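Local coordinates for protein HIAXHD3 (Humicola insolens, PDB 3ZXK) that acts as a family 43 arabinofuranosidase that cleaves sugar side chains, probably arabinose on xylan, and has served as a scaffold for introducing endo-xylanase activity, at residues G315-S318 with T319-D322; Y489-L492 with G493-A497; W131-T134 with A135-D138; G114-A117 with L118-G122. All blocks are in the same frame, centred on the assembly; numbering follows the deposited sequence.

How the interactions relate
From the N terminus the four contacts follow one another in series; none nests in or crosses another. Each is local: interactions 4 and 1 close turns, while 3 and 2 lie at irregularities within strands. Interaction 4 folds the loop that leaves strand 106-113, and interaction 3 lies on strand 132-137, which that loop leads into, so both belong to one four-stranded blade of the catalytic beta-propeller, their centres about 23 Å apart. Interaction 1 turns the chain in the long loop between strands 301-303 and 334-336, where it reaches the C-terminal concanavalin-like sandwich. Interaction 2 comes last, kinking edge strand 490-497 of that sandwich. Interactions 2 and 3 lie on opposite sides of the chain's centre.

Interaction 1: G315-S318 with T319-D322; sequences GLAS and TDLD
Ala317 and Asp320 are the two ends of a type I beta turn, joined twice, in the loop that leads into the concanavalin-like sandwich. The turn's own backbone bond runs from Asp320 N to Ala317 O at 3.0 Å. Running back the other way, Ala317 N donates to Asp320 OD2 over 2.8 Å at a fairly straight 158°, reaching the oxygen from above the carboxylate plane. Asp320 has its CG anti to the carbonyl carbon (chi1 -75°), which folds the short acid back over the start of the turn; its single methylene puts OD2 within bonding distance of this amide. The small methyl of Ala317 lets the carboxylate settle close, with CB 3.5 Å from OD2. With an alanine here in place of the aspartate, Ala317 N would probably be left without its acceptor and the start of the turn freer to move.

The looser side is wet. One water donates to both Gly315 O and Asp320 OD2, while two others each donate to Asp320 O, one also serving Ala317 O and the other Ser318 O. Ser318 and Thr319 form the corner; Ser318 OG bonds to Glu15, and both side chains touch Met531 of strand 523-533, setting the turn against the sandwich. On the tighter flank, Asp322 has OD1 bonded to Phe324 N and OD2 to Trp333 NE1, and Leu316 brings only carbon to it: Leu316 CD1 lies 3.5 Å from Asp322 CG.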
loop_
_atom_site.group_PDB
_atom_site.type_symbol
_atom_site.label_atom_id
_atom_site.label_comp_id
_atom_site.label_asym_id
_atom_site.label_seq_id
_atom_site.Cartn_x
_atom_site.Cartn_y
_atom_site.Cartn_z
ATOM N N GLY A 315 -10.380 -10.959 -10.561
ATOM C CA GLY A 315 -10.969 -10.753 -9.239
ATOM C C GLY A 315 -11.770 -9.475 -9.082
ATOM O O GLY A 315 -12.085 -8.797 -10.052
ATOM N N LEU A 316 -12.070 -9.135 -7.837
ATOM C CA LEU A 316 -12.957 -8.027 -7.532
ATOM C C LEU A 316 -12.272 -6.673 -7.748
ATOM O O LEU A 316 -11.120 -6.484 -7.331
ATOM C CB LEU A 316 -13.431 -8.149 -6.072
ATOM C CG LEU A 316 -14.356 -9.327 -5.742
ATOM C CD1 LEU A 316 -14.640 -9.348 -4.242
ATOM C CD2 LEU A 316 -15.649 -9.273 -6.560
ATOM N N ALA A 317 -12.969 -5.741 -8.411
ATOM C CA ALA A 317 -12.481 -4.348 -8.487
ATOM C C ALA A 317 -12.639 -3.610 -7.160
ATOM O O ALA A 317 -13.412 -4.033 -6.311
ATOM C CB ALA A 317 -13.194 -3.593 -9.577
ATOM N N SER A 318 -11.927 -2.492 -7.002
ATOM C CA SER A 318 -11.969 -1.732 -5.735
ATOM C C SER A 318 -13.381 -1.380 -5.264
ATOM O O SER A 318 -13.637 -1.353 -4.070
ATOM C CB SER A 318 -11.175 -0.423 -5.855
ATOM O OG SER A 318 -9.799 -0.676 -6.098
ATOM N N THR A 319 -14.270 -1.092 -6.207
ATOM C CA THR A 319 -15.617 -0.638 -5.878
ATOM C C THR A 319 -16.656 -1.761 -5.967
ATOM O O THR A 319 -17.850 -1.527 -5.758
ATOM C CB THR A 319 -16.058 0.550 -6.772
ATOM O OG1 THR A 319 -15.864 0.203 -8.146
ATOM C CG2 THR A 319 -15.250 1.829 -6.455
ATOM N N ASP A 320 -16.213 -2.980 -6.277
ATOM C CA ASP A 320 -17.129 -4.131 -6.337
ATOM C C ASP A 320 -17.591 -4.563 -4.955
ATOM O O ASP A 320 -16.789 -4.619 -4.015
ATOM C CB ASP A 320 -16.448 -5.330 -7.017
ATOM C CG ASP A 320 -16.334 -5.177 -8.540
ATOM O OD1 ASP A 320 -16.935 -4.232 -9.095
ATOM O OD2 ASP A 320 -15.654 -6.020 -9.185
ATOM N N LEU A 321 -18.869 -4.914 -4.842
ATOM C CA LEU A 321 -19.376 -5.555 -3.638
ATOM C C LEU A 321 -18.567 -6.805 -3.320
ATOM O O LEU A 321 -18.362 -7.666 -4.173
ATOM C CB LEU A 321 -20.862 -5.903 -3.823
ATOM C CG LEU A 321 -21.561 -6.733 -2.742
ATOM C CD1 LEU A 321 -21.670 -5.930 -1.459
ATOM C CD2 LEU A 321 -22.945 -7.202 -3.178
ATOM N N ASP A 322 -18.117 -6.897 -2.070
ATOM C CA ASP A 322 -17.365 -8.042 -1.578
ATOM C C ASP A 322 -18.146 -8.692 -0.462
ATOM O O ASP A 322 -18.324 -8.118 0.613
ATOM C CB ASP A 322 -15.975 -7.593 -1.086
ATOM C CG ASP A 322 -15.045 -8.774 -0.797
ATOM O OD1 ASP A 322 -15.537 -9.930 -0.629
ATOM O OD2 ASP A 322 -13.830 -8.534 -0.734
HETATM O O HOH W 1 -13.748 -6.961 -11.676
HETATM O O HOH W 2 -14.044 -5.031 -3.834
HETATM O O HOH W 3 -16.047 -2.255 -2.759
#

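Interaction 2: Y489-L492 with G493-A497; sequences YTRL and GPAFA
Arg491 reaches forward along its own strand to Gly493, Pro494 and Ala495. From CB the chain leaves with CG anti to the backbone N (chi1 169°) and bends at chi2 (75°), so that the guanidinium lies beside the next few residues; the side chain as a whole also touches Thr478 and Tyr480 of strand 476-482. NE is the first polar atom: it gives a bond to a water at 3.0 Å and a weak one to Gly493 O. CZ follows 3.5 Å from that same carbonyl oxygen. NH2 then adds a second weak bond to Gly493 O, 3.2 Å long, so two poorly aimed N-H groups share one acceptor. The edge of the guanidinium meets Pro494 C in its plane, and NH2 ends 4.0 Å from Ala495 CB. Glycine suits position 493 because its backbone angles would drive a CB into Leu492 O. Pro494 has no N-H to offer a neighbouring strand, in keeping with its place in the interruption.

No helix is involved. Strand 490-497 is an outermost strand of a seven-stranded sheet and pairs with strand 476-482 through Leu492 with Phe479 and Phe496 with Thr477; the contact spans the interruption between those pairs, while Leu492 packs inward on strands 406-415 and 418-429.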
loop_
_atom_site.group_PDB
_atom_site.type_symbol
_atom_site.label_atom_id
_atom_site.label_comp_id
_atom_site.label_asym_id
_atom_site.label_seq_id
_atom_site.Cartn_x
_atom_site.Cartn_y
_atom_site.Cartn_z
ATOM N N TYR A 489 -30.116 5.599 6.057
ATOM C CA TYR A 489 -28.960 5.824 6.907
ATOM C C TYR A 489 -29.201 7.029 7.799
ATOM O O TYR A 489 -29.768 8.035 7.371
ATOM C CB TYR A 489 -27.679 6.028 6.081
ATOM C CG TYR A 489 -27.146 4.729 5.552
ATOM C CD1 TYR A 489 -26.261 3.951 6.312
ATOM C CD2 TYR A 489 -27.549 4.263 4.300
ATOM C CE1 TYR A 489 -25.784 2.739 5.822
ATOM C CE2 TYR A 489 -27.082 3.062 3.798
ATOM C CZ TYR A 489 -26.212 2.301 4.567
ATOM O OH TYR A 489 -25.754 1.098 4.085
ATOM N N THR A 490 -28.747 6.903 9.040
ATOM C CA THR A 490 -28.820 7.958 10.029
ATOM C C THR A 490 -27.415 8.374 10.398
ATOM O O THR A 490 -26.589 7.541 10.746
ATOM C CB THR A 490 -29.581 7.461 11.258
ATOM O OG1 THR A 490 -30.887 7.050 10.840
ATOM C CG2 THR A 490 -29.687 8.539 12.323
ATOM N N ARG A 491 -27.157 9.671 10.280
ATOM C CA ARG A 491 -25.903 10.285 10.708
ATOM C C ARG A 491 -25.721 10.185 12.230
ATOM O O ARG A 491 -26.661 10.417 12.991
ATOM C CB ARG A 491 -25.913 11.743 10.237
ATOM C CG ARG A 491 -24.824 12.623 10.797
ATOM C CD ARG A 491 -23.455 12.378 10.177
ATOM N NE ARG A 491 -22.501 13.218 10.893
ATOM C CZ ARG A 491 -22.299 14.514 10.648
ATOM N NH1 ARG A 491 -22.947 15.126 9.649
ATOM N NH2 ARG A 491 -21.439 15.189 11.400
ATOM N N LEU A 492 -24.501 9.867 12.673
ATOM C CA LEU A 492 -24.213 9.796 14.106
ATOM C C LEU A 492 -22.869 10.434 14.422
ATOM O O LEU A 492 -21.849 10.070 13.857
ATOM C CB LEU A 492 -24.232 8.352 14.617
ATOM C CG LEU A 492 -24.079 8.133 16.135
ATOM C CD1 LEU A 492 -25.275 8.730 16.898
ATOM C CD2 LEU A 492 -23.959 6.638 16.417
ATOM N N GLY A 493 -22.883 11.379 15.350
ATOM C CA GLY A 493 -21.652 11.961 15.832
ATOM C C GLY A 493 -21.272 13.187 15.040
ATOM O O GLY A 493 -21.899 13.505 14.025
ATOM N N PRO A 494 -20.227 13.897 15.507
ATOM C CA PRO A 494 -19.647 15.058 14.816
ATOM C C PRO A 494 -18.931 14.658 13.523
ATOM O O PRO A 494 -18.699 13.462 13.288
ATOM C CB PRO A 494 -18.664 15.613 15.852
ATOM C CG PRO A 494 -18.268 14.434 16.670
ATOM C CD PRO A 494 -19.457 13.529 16.718
ATOM N N ALA A 495 -18.588 15.642 12.683
ATOM C CA ALA A 495 -17.702 15.380 11.546
ATOM C C ALA A 495 -16.294 15.267 12.101
ATOM O O ALA A 495 -15.869 16.094 12.922
ATOM C CB ALA A 495 -17.777 16.504 10.522
ATOM N N PHE A 496 -15.566 14.251 11.677
ATOM C CA PHE A 496 -14.259 13.976 12.260
ATOM C C PHE A 496 -13.162 14.572 11.389
ATOM O O PHE A 496 -13.078 14.254 10.201
ATOM C CB PHE A 496 -14.080 12.464 12.426
ATOM C CG PHE A 496 -12.669 12.040 12.740
ATOM C CD1 PHE A 496 -12.145 12.180 14.031
ATOM C CD2 PHE A 496 -11.865 11.489 11.748
ATOM C CE1 PHE A 496 -10.848 11.762 14.313
ATOM C CE2 PHE A 496 -10.563 11.100 12.024
ATOM C CZ PHE A 496 -10.061 11.232 13.302
ATOM N N ALA A 497 -12.337 15.430 11.995
ATOM C CA ALA A 497 -11.242 16.087 11.307
ATOM C C ALA A 497 -10.037 15.137 11.201
ATOM O O ALA A 497 -9.573 14.562 12.198
ATOM C CB ALA A 497 -10.841 17.359 12.036
HETATM O O HOH W 4 -20.356 11.511 12.004
#

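Interaction 3: W131-T134 with A135-D138; sequences WQHT and ATID
His133 swings its ring out with CG anti to the backbone N (chi1 179°), and Thr136 holds OG1 beside its own N (chi1 -58°), which brings the imidazole and the hydroxyl together over a classic beta bulge. In the bulge Thr134 and Ala135 both face Leu109 of the neighbouring strand 106-113, so one residue too many sits on this strand. The extra residue places His133 and Thr136, three apart, on the same side of the strand, where a regular strand would put them on opposite sides.

NE2 of His133 is the meeting point. It lies 3.0 Å from Thr136 OG1, which approaches the ring's edge in its plane, and either atom could be the donor. NE2 also makes a weak bond to Ala135 O, bent to 121°. Histidine suits the place because its ring is long enough to span the bulge and carries nitrogen at the far end; threonine offers a hydroxyl on a beta-branched frame at home in a strand. Thr134 OG1 bonds to Thr111 and the His133 ring meets Trp110, both on the adjacent strand 106-113. Next to NE2, ring carbon CD2 passes 3.3 Å from Ala135 O.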
loop_
_atom_site.group_PDB
_atom_site.type_symbol
_atom_site.label_atom_id
_atom_site.label_comp_id
_atom_site.label_asym_id
_atom_site.label_seq_id
_atom_site.Cartn_x
_atom_site.Cartn_y
_atom_site.Cartn_z
ATOM N N TRP A 131 4.121 -17.411 -2.803
ATOM C CA TRP A 131 5.312 -16.734 -2.293
ATOM C C TRP A 131 5.877 -17.421 -1.083
ATOM O O TRP A 131 5.138 -17.766 -0.166
ATOM C CB TRP A 131 4.907 -15.313 -1.918
ATOM C CG TRP A 131 4.504 -14.498 -3.109
ATOM C CD1 TRP A 131 3.228 -14.356 -3.681
ATOM C CD2 TRP A 131 5.391 -13.683 -3.924
ATOM N NE1 TRP A 131 3.283 -13.512 -4.751
ATOM C CE2 TRP A 131 4.551 -13.073 -4.955
ATOM C CE3 TRP A 131 6.756 -13.387 -3.885
ATOM C CZ2 TRP A 131 5.090 -12.219 -5.933
ATOM C CZ3 TRP A 131 7.293 -12.510 -4.851
ATOM C CH2 TRP A 131 6.474 -11.948 -5.857
ATOM N N GLN A 132 7.200 -17.625 -1.076
ATOM C CA GLN A 132 7.857 -18.264 0.069
ATOM C C GLN A 132 9.081 -17.467 0.442
ATOM O O GLN A 132 9.739 -16.886 -0.435
ATOM C CB GLN A 132 8.321 -19.686 -0.290
ATOM C CG GLN A 132 7.243 -20.631 -0.812
ATOM C CD GLN A 132 6.293 -21.106 0.257
ATOM O OE1 GLN A 132 6.637 -21.163 1.450
ATOM N NE2 GLN A 132 5.079 -21.476 -0.162
ATOM N N HIS A 133 9.424 -17.481 1.728
ATOM C CA HIS A 133 10.654 -16.866 2.210
ATOM C C HIS A 133 11.848 -17.698 1.759
ATOM O O HIS A 133 11.938 -18.888 2.068
ATOM C CB HIS A 133 10.581 -16.779 3.717
ATOM C CG HIS A 133 11.803 -16.193 4.345
ATOM N ND1 HIS A 133 12.336 -16.682 5.481
ATOM C CD2 HIS A 133 12.621 -15.159 3.934
ATOM C CE1 HIS A 133 13.430 -15.973 5.801
ATOM N NE2 HIS A 133 13.612 -15.043 4.851
ATOM N N THR A 134 12.759 -17.072 1.031
ATOM C CA THR A 134 13.803 -17.793 0.318
ATOM C C THR A 134 15.192 -17.529 0.927
ATOM O O THR A 134 16.062 -18.409 0.939
ATOM C CB THR A 134 13.732 -17.443 -1.201
ATOM O OG1 THR A 134 12.453 -17.840 -1.730
ATOM C CG2 THR A 134 14.863 -18.086 -2.006
ATOM N N ALA A 135 15.408 -16.328 1.437
ATOM C CA ALA A 135 16.696 -16.030 2.072
ATOM C C ALA A 135 16.593 -14.827 2.973
ATOM O O ALA A 135 15.608 -14.062 2.909
ATOM C CB ALA A 135 17.798 -15.839 1.020
ATOM N N THR A 136 17.591 -14.688 3.845
ATOM C CA THR A 136 17.757 -13.489 4.634
ATOM C C THR A 136 19.239 -13.129 4.456
ATOM O O THR A 136 20.116 -13.995 4.559
ATOM C CB THR A 136 17.411 -13.710 6.139
ATOM O OG1 THR A 136 16.060 -14.175 6.273
ATOM C CG2 THR A 136 17.584 -12.416 6.949
ATOM N N ILE A 137 19.504 -11.862 4.157
ATOM C CA ILE A 137 20.855 -11.334 4.012
ATOM C C ILE A 137 21.130 -10.407 5.211
ATOM O O ILE A 137 20.311 -9.547 5.524
ATOM C CB ILE A 137 20.975 -10.581 2.661
ATOM C CG1 ILE A 137 21.007 -11.576 1.483
ATOM C CG2 ILE A 137 22.216 -9.704 2.633
ATOM C CD1 ILE A 137 20.776 -10.945 0.115
ATOM N N ASP A 138 22.289 -10.563 5.862
ATOM C CA ASP A 138 22.632 -9.811 7.081
ATOM C C ASP A 138 23.333 -8.484 6.745
ATOM O O ASP A 138 24.408 -8.160 7.283
ATOM C CB ASP A 138 23.546 -10.647 8.007
ATOM C CG ASP A 138 22.812 -11.790 8.720
ATOM O OD1 ASP A 138 21.572 -11.724 8.886
ATOM O OD2 ASP A 138 23.502 -12.762 9.144
#

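Interaction 4: G114-A117 with L118-G122; sequences GGNA and LANNG
Residues 114-117 curl so that the carbonyls of Asn116 and Ala117 meet Ala119, Asn120 and Gly122. Gly114 O accepts a weak bond from Ala117 N, and Gly115 takes a positive phi, easy for a residue without a side chain. Asn116 also has positive phi, which asparagine tolerates better than most residues, and its backbone N is held by Asp95. Its carbonyl oxygen is gripped twice, from opposite faces of the carbonyl plane: by Ala119 N at 3.1 Å and by Asn120 ND2 at 2.8 Å. The second bond fixes the Asn120 amide, which stands nearly perpendicular to that of Asn116, their planes 83° apart. With CG anti to the backbone N (chi1 -158°), the Asn116 amide is carried over to aliphatic neighbours: OD1 comes 3.3 Å from Leu118 CD2, and the Ala119 methyl lies 3.5 Å from ND2.

Ala117, whose methyl fits a buried spot against Val124, also shares its oxygen. Asn120 N donates to it at 2.9 Å, and Gly122 N reaches the opposite face at the same length. Gly122 runs at positive phi, where a CB would press on the preceding carbonyl. The result is a short 3-10 turn, then a reversal through Asn121 and Gly122, both at positive phi, within the loop that joins strands 106-113 and 132-137 of one propeller blade.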
loop_
_atom_site.group_PDB
_atom_site.type_symbol
_atom_site.label_atom_id
_atom_site.label_comp_id
_atom_site.label_asym_id
_atom_site.label_seq_id
_atom_site.Cartn_x
_atom_site.Cartn_y
_atom_site.Cartn_z
ATOM N N GLY A 114 6.469 -17.847 -11.676
ATOM C CA GLY A 114 5.682 -16.983 -12.557
ATOM C C GLY A 114 4.717 -17.661 -13.495
ATOM O O GLY A 114 4.157 -17.007 -14.379
ATOM N N GLY A 115 4.485 -18.963 -13.310
ATOM C CA GLY A 115 3.525 -19.680 -14.150
ATOM C C GLY A 115 3.893 -19.635 -15.625
ATOM O O GLY A 115 3.008 -19.694 -16.498
ATOM N N ASN A 116 5.196 -19.552 -15.916
ATOM C CA ASN A 116 5.691 -19.476 -17.311
ATOM C C ASN A 116 5.312 -18.145 -17.975
ATOM O O ASN A 116 4.996 -18.085 -19.167
ATOM C CB ASN A 116 5.216 -20.698 -18.145
ATOM C CG ASN A 116 6.083 -20.968 -19.370
ATOM O OD1 ASN A 116 7.253 -20.629 -19.400
ATOM N ND2 ASN A 116 5.494 -21.596 -20.385
ATOM N N ALA A 117 5.372 -17.072 -17.191
ATOM C CA ALA A 117 5.008 -15.748 -17.691
ATOM C C ALA A 117 5.801 -15.313 -18.934
ATOM O O ALA A 117 5.222 -14.742 -19.842
ATOM C CB ALA A 117 5.156 -14.723 -16.588
ATOM N N LEU A 118 7.110 -15.598 -18.971
ATOM C CA LEU A 118 7.982 -15.139 -20.075
ATOM C C LEU A 118 7.501 -15.658 -21.411
ATOM O O LEU A 118 7.816 -15.067 -22.453
ATOM C CB LEU A 118 9.447 -15.561 -19.876
ATOM C CG LEU A 118 9.876 -17.011 -20.159
ATOM C CD1 LEU A 118 11.402 -17.114 -20.201
ATOM C CD2 LEU A 118 9.257 -17.991 -19.146
ATOM N N ALA A 119 6.734 -16.746 -21.365
ATOM C CA ALA A 119 6.241 -17.437 -22.564
ATOM C C ALA A 119 4.781 -17.125 -22.896
ATOM O O ALA A 119 4.267 -17.563 -23.926
ATOM C CB ALA A 119 6.425 -18.947 -22.411
ATOM N N ASN A 120 4.111 -16.390 -22.015
ATOM C CA ASN A 120 2.683 -16.096 -22.166
ATOM C C ASN A 120 2.460 -14.591 -22.097
ATOM O O ASN A 120 1.518 -14.125 -21.447
ATOM C CB ASN A 120 1.862 -16.787 -21.079
ATOM C CG ASN A 120 1.839 -18.294 -21.233
ATOM O OD1 ASN A 120 1.099 -18.817 -22.055
ATOM N ND2 ASN A 120 2.644 -18.996 -20.442
ATOM N N ASN A 121 3.357 -13.845 -22.750
ATOM C CA ASN A 121 3.300 -12.372 -22.838
ATOM C C ASN A 121 3.143 -11.690 -21.494
ATOM O O ASN A 121 2.538 -10.615 -21.381
ATOM C CB ASN A 121 2.189 -11.933 -23.784
ATOM C CG ASN A 121 2.288 -12.602 -25.132
ATOM O OD1 ASN A 121 1.371 -13.293 -25.544
ATOM N ND2 ASN A 121 3.415 -12.427 -25.803
ATOM N N GLY A 122 3.687 -12.337 -20.469
ATOM C CA GLY A 122 3.813 -11.742 -19.136
ATOM C C GLY A 122 2.680 -12.032 -18.171
ATOM O O GLY A 122 2.732 -11.594 -17.044
#